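PDB 6PWK: GGDEF and EAL domain-containing protein from Vibrio cholerae O1 str. 2010EL-1786, which binds the second messenger c-di-GMP, probably sensing it through its EAL domain as a LapD-type receptor that controls large adhesins and biofilm formation. Local coordinates for residues 373-378 and 401-406. Residues are numbered along the deposited sequence; the frame is centred on the assembly and turned at random.
Sequences LTSISR and LSEHFI
With CG of L373 turned trans to its backbone N (chi1 178°) and the imidazole of H404 swung beside its own N (chi1 -65°), the two side chains cross at about a right angle. L373 CD2 then lies over one face of the H404 ring, 3.7 Å from its centroid, in a CH-pi contact, while L373 CG approaches H404 CD2 to 3.4 Å. The ring's rotation is probably held from outside the pair: H404 NE2 hydrogen-bonds to the carbonyl of K370, which T374 OG1 also uses, and ND1 makes a weak bond to F400 O. Beyond T374 the phenyl ring of F405 lies against the helix, its CZ 4.0 Å from T374 CG2 and 3.6 Å from R378 CG, the aliphatic start of the arginine chain. S377 CB lies against the same ring at CE1, 3.7 Å away. On the buried side, L373 CD2 meets L401 CD2 at 4.2 Å. The S402–F405 type I turn carries H404 and F405 against helix 367-382, at the surface of the EAL barrel. On the strand side, L373 packs on L356 of strand 353-356, L401 on A389 of the parallel neighbouring strand 386-389, and I406 on both strands.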
ATOM      1  N   LEU A 373      33.295  -7.102   7.295  1.00100.23           N
ATOM      2  CA  LEU A 373      33.742  -6.131   6.301  1.00 94.63           C
ATOM      3  C   LEU A 373      34.538  -6.799   5.185  1.00 94.21           C
ATOM      4  O   LEU A 373      34.354  -6.475   4.006  1.00 91.05           O
ATOM      5  CB  LEU A 373      34.570  -5.038   6.976  1.00 93.07           C
ATOM      6  CG  LEU A 373      35.170  -3.963   6.069  1.00 84.40           C
ATOM      7  CD1 LEU A 373      34.093  -3.290   5.236  1.00 79.00           C
ATOM      8  CD2 LEU A 373      35.927  -2.939   6.898  1.00 81.54           C
ATOM      9  N   THR A 374      35.427  -7.733   5.534  1.00 92.74           N
ATOM     10  CA  THR A 374      36.203  -8.424   4.507  1.00 98.55           C
ATOM     11  C   THR A 374      35.316  -9.321   3.656  1.00 95.11           C
ATOM     12  O   THR A 374      35.496  -9.404   2.435  1.00101.29           O
ATOM     13  CB  THR A 374      37.323  -9.251   5.143  1.00106.28           C
ATOM     14  OG1 THR A 374      37.946  -8.505   6.194  1.00104.54           O
ATOM     15  CG2 THR A 374      38.370  -9.612   4.098  1.00106.54           C
ATOM     16  N   SER A 375      34.353 -10.000   4.284  1.00 94.32           N
ATOM     17  CA  SER A 375      33.512 -10.953   3.566  1.00 97.51           C
ATOM     18  C   SER A 375      32.679 -10.259   2.495  1.00 93.78           C
ATOM     19  O   SER A 375      32.599 -10.727   1.354  1.00 96.21           O
ATOM     20  CB  SER A 375      32.613 -11.700   4.550  1.00103.57           C
ATOM     21  OG  SER A 375      31.747 -12.595   3.875  1.00105.68           O
ATOM     22  N   ILE A 376      32.044  -9.138   2.846  1.00 89.19           N
ATOM     23  CA  ILE A 376      31.246  -8.414   1.865  1.00 86.31           C
ATOM     24  C   ILE A 376      32.127  -7.699   0.848  1.00 84.50           C
ATOM     25  O   ILE A 376      31.650  -7.331  -0.231  1.00 85.86           O
ATOM     26  CB  ILE A 376      30.295  -7.423   2.562  1.00 81.15           C
ATOM     27  CG1 ILE A 376      31.075  -6.269   3.193  1.00 86.05           C
ATOM     28  CG2 ILE A 376      29.460  -8.135   3.615  1.00 74.50           C
ATOM     29  CD1 ILE A 376      30.190  -5.230   3.852  1.00 74.42           C
ATOM     30  N   SER A 377      33.409  -7.499   1.161  1.00 87.62           N
ATOM     31  CA  SER A 377      34.314  -6.855   0.215  1.00 93.30           C
ATOM     32  C   SER A 377      34.704  -7.814  -0.903  1.00101.41           C
ATOM     33  O   SER A 377      34.707  -7.441  -2.083  1.00 94.31           O
ATOM     34  CB  SER A 377      35.556  -6.345   0.945  1.00 97.67           C
ATOM     35  OG  SER A 377      35.199  -5.554   2.065  1.00106.02           O
ATOM     36  N   ARG A 378      35.047  -9.055  -0.545  1.00114.16           N
ATOM     37  CA  ARG A 378      35.373 -10.062  -1.550  1.00109.91           C
ATOM     38  C   ARG A 378      34.186 -10.328  -2.464  1.00103.12           C
ATOM     39  O   ARG A 378      34.337 -10.407  -3.689  1.00106.91           O
ATOM     40  CB  ARG A 378      35.813 -11.361  -0.871  1.00111.61           C
ATOM     41  CG  ARG A 378      37.307 -11.506  -0.650  1.00108.41           C
ATOM     42  CD  ARG A 378      37.667 -12.979  -0.511  1.00110.88           C
ATOM     43  NE  ARG A 378      39.051 -13.192  -0.100  1.00113.85           N
ATOM     44  CZ  ARG A 378      39.429 -13.413   1.154  1.00116.56           C
ATOM     45  NH1 ARG A 378      38.523 -13.449   2.123  1.00115.76           N
ATOM     46  NH2 ARG A 378      40.709 -13.601   1.442  1.00121.08           N
ATOM     47  N   LEU A 401      40.782   0.803   6.607  1.00 90.11           N
ATOM     48  CA  LEU A 401      40.023   0.339   5.453  1.00 80.12           C
ATOM     49  C   LEU A 401      40.927  -0.187   4.346  1.00 81.18           C
ATOM     50  O   LEU A 401      40.460  -0.944   3.488  1.00 82.25           O
ATOM     51  CB  LEU A 401      39.138   1.465   4.916  1.00 72.53           C
ATOM     52  CG  LEU A 401      38.041   1.994   5.843  1.00 75.97           C
ATOM     53  CD1 LEU A 401      37.547   3.351   5.367  1.00 73.06           C
ATOM     54  CD2 LEU A 401      36.888   1.008   5.937  1.00 76.02           C
ATOM     55  N   SER A 402      42.208   0.190   4.349  1.00 82.23           N
ATOM     56  CA  SER A 402      43.123  -0.276   3.311  1.00 85.98           C
ATOM     57  C   SER A 402      43.377  -1.775   3.406  1.00 93.15           C
ATOM     58  O   SER A 402      43.616  -2.426   2.383  1.00 95.75           O
ATOM     59  CB  SER A 402      44.443   0.489   3.394  1.00 91.16           C
ATOM     60  OG  SER A 402      44.268   1.853   3.049  1.00 96.78           O
ATOM     61  N   GLU A 403      43.329  -2.340   4.612  1.00 95.45           N
ATOM     62  CA  GLU A 403      43.558  -3.769   4.784  1.00 95.51           C
ATOM     63  C   GLU A 403      42.429  -4.626   4.227  1.00 97.41           C
ATOM     64  O   GLU A 403      42.563  -5.854   4.211  1.00 96.10           O
ATOM     65  CB  GLU A 403      43.771  -4.092   6.262  1.00 99.41           C
ATOM     66  CG  GLU A 403      44.960  -3.382   6.879  1.00113.80           C
ATOM     67  CD  GLU A 403      45.111  -3.676   8.356  1.00129.33           C
ATOM     68  OE1 GLU A 403      44.352  -4.522   8.874  1.00133.30           O
ATOM     69  OE2 GLU A 403      45.987  -3.060   8.997  1.00136.50           O
ATOM     70  N   HIS A 404      41.332  -4.020   3.773  1.00 96.72           N
ATOM     71  CA  HIS A 404      40.203  -4.752   3.214  1.00111.39           C
ATOM     72  C   HIS A 404      40.052  -4.525   1.712  1.00121.76           C
ATOM     73  O   HIS A 404      38.948  -4.679   1.179  1.00118.81           O
ATOM     74  CB  HIS A 404      38.917  -4.373   3.948  1.00111.39           C
ATOM     75  CG  HIS A 404      38.910  -4.772   5.389  1.00109.42           C
ATOM     76  ND1 HIS A 404      39.811  -4.272   6.305  1.00109.17           N
ATOM     77  CD2 HIS A 404      38.119  -5.631   6.071  1.00109.27           C
ATOM     78  CE1 HIS A 404      39.572  -4.804   7.490  1.00110.00           C
ATOM     79  NE2 HIS A 404      38.551  -5.633   7.376  1.00110.58           N
ATOM     80  N   PHE A 405      41.146  -4.185   1.030  1.00136.00           N
ATOM     81  CA  PHE A 405      41.205  -3.955  -0.418  1.00146.43           C
ATOM     82  C   PHE A 405      39.971  -3.214  -0.940  1.00136.90           C
ATOM     83  O   PHE A 405      39.267  -3.670  -1.840  1.00139.57           O
ATOM     84  CB  PHE A 405      41.430  -5.263  -1.187  1.00159.09           C
ATOM     85  CG  PHE A 405      40.645  -6.437  -0.667  1.00162.98           C
ATOM     86  CD1 PHE A 405      39.354  -6.683  -1.110  1.00160.15           C
ATOM     87  CD2 PHE A 405      41.206  -7.310   0.253  1.00163.43           C
ATOM     88  CE1 PHE A 405      38.636  -7.763  -0.634  1.00157.29           C
ATOM     89  CE2 PHE A 405      40.495  -8.390   0.734  1.00160.72           C
ATOM     90  CZ  PHE A 405      39.207  -8.618   0.288  1.00158.56           C
ATOM     91  N   ILE A 406      39.731  -2.037  -0.367  1.00119.61           N
ATOM     92  CA  ILE A 406      38.689  -1.145  -0.867  1.00100.19           C
ATOM     93  C   ILE A 406      39.261  -0.331  -2.020  1.00 98.50           C
ATOM     94  O   ILE A 406      40.361   0.224  -1.916  1.00 98.20           O
ATOM     95  CB  ILE A 406      38.162  -0.235   0.253  1.00 86.50           C
ATOM     96  CG1 ILE A 406      37.736  -1.072   1.460  1.00 84.51           C
ATOM     97  CG2 ILE A 406      37.001   0.613  -0.245  1.00 75.65           C
ATOM     98  CD1 ILE A 406      36.665  -2.095   1.146  1.00 87.32           C
TER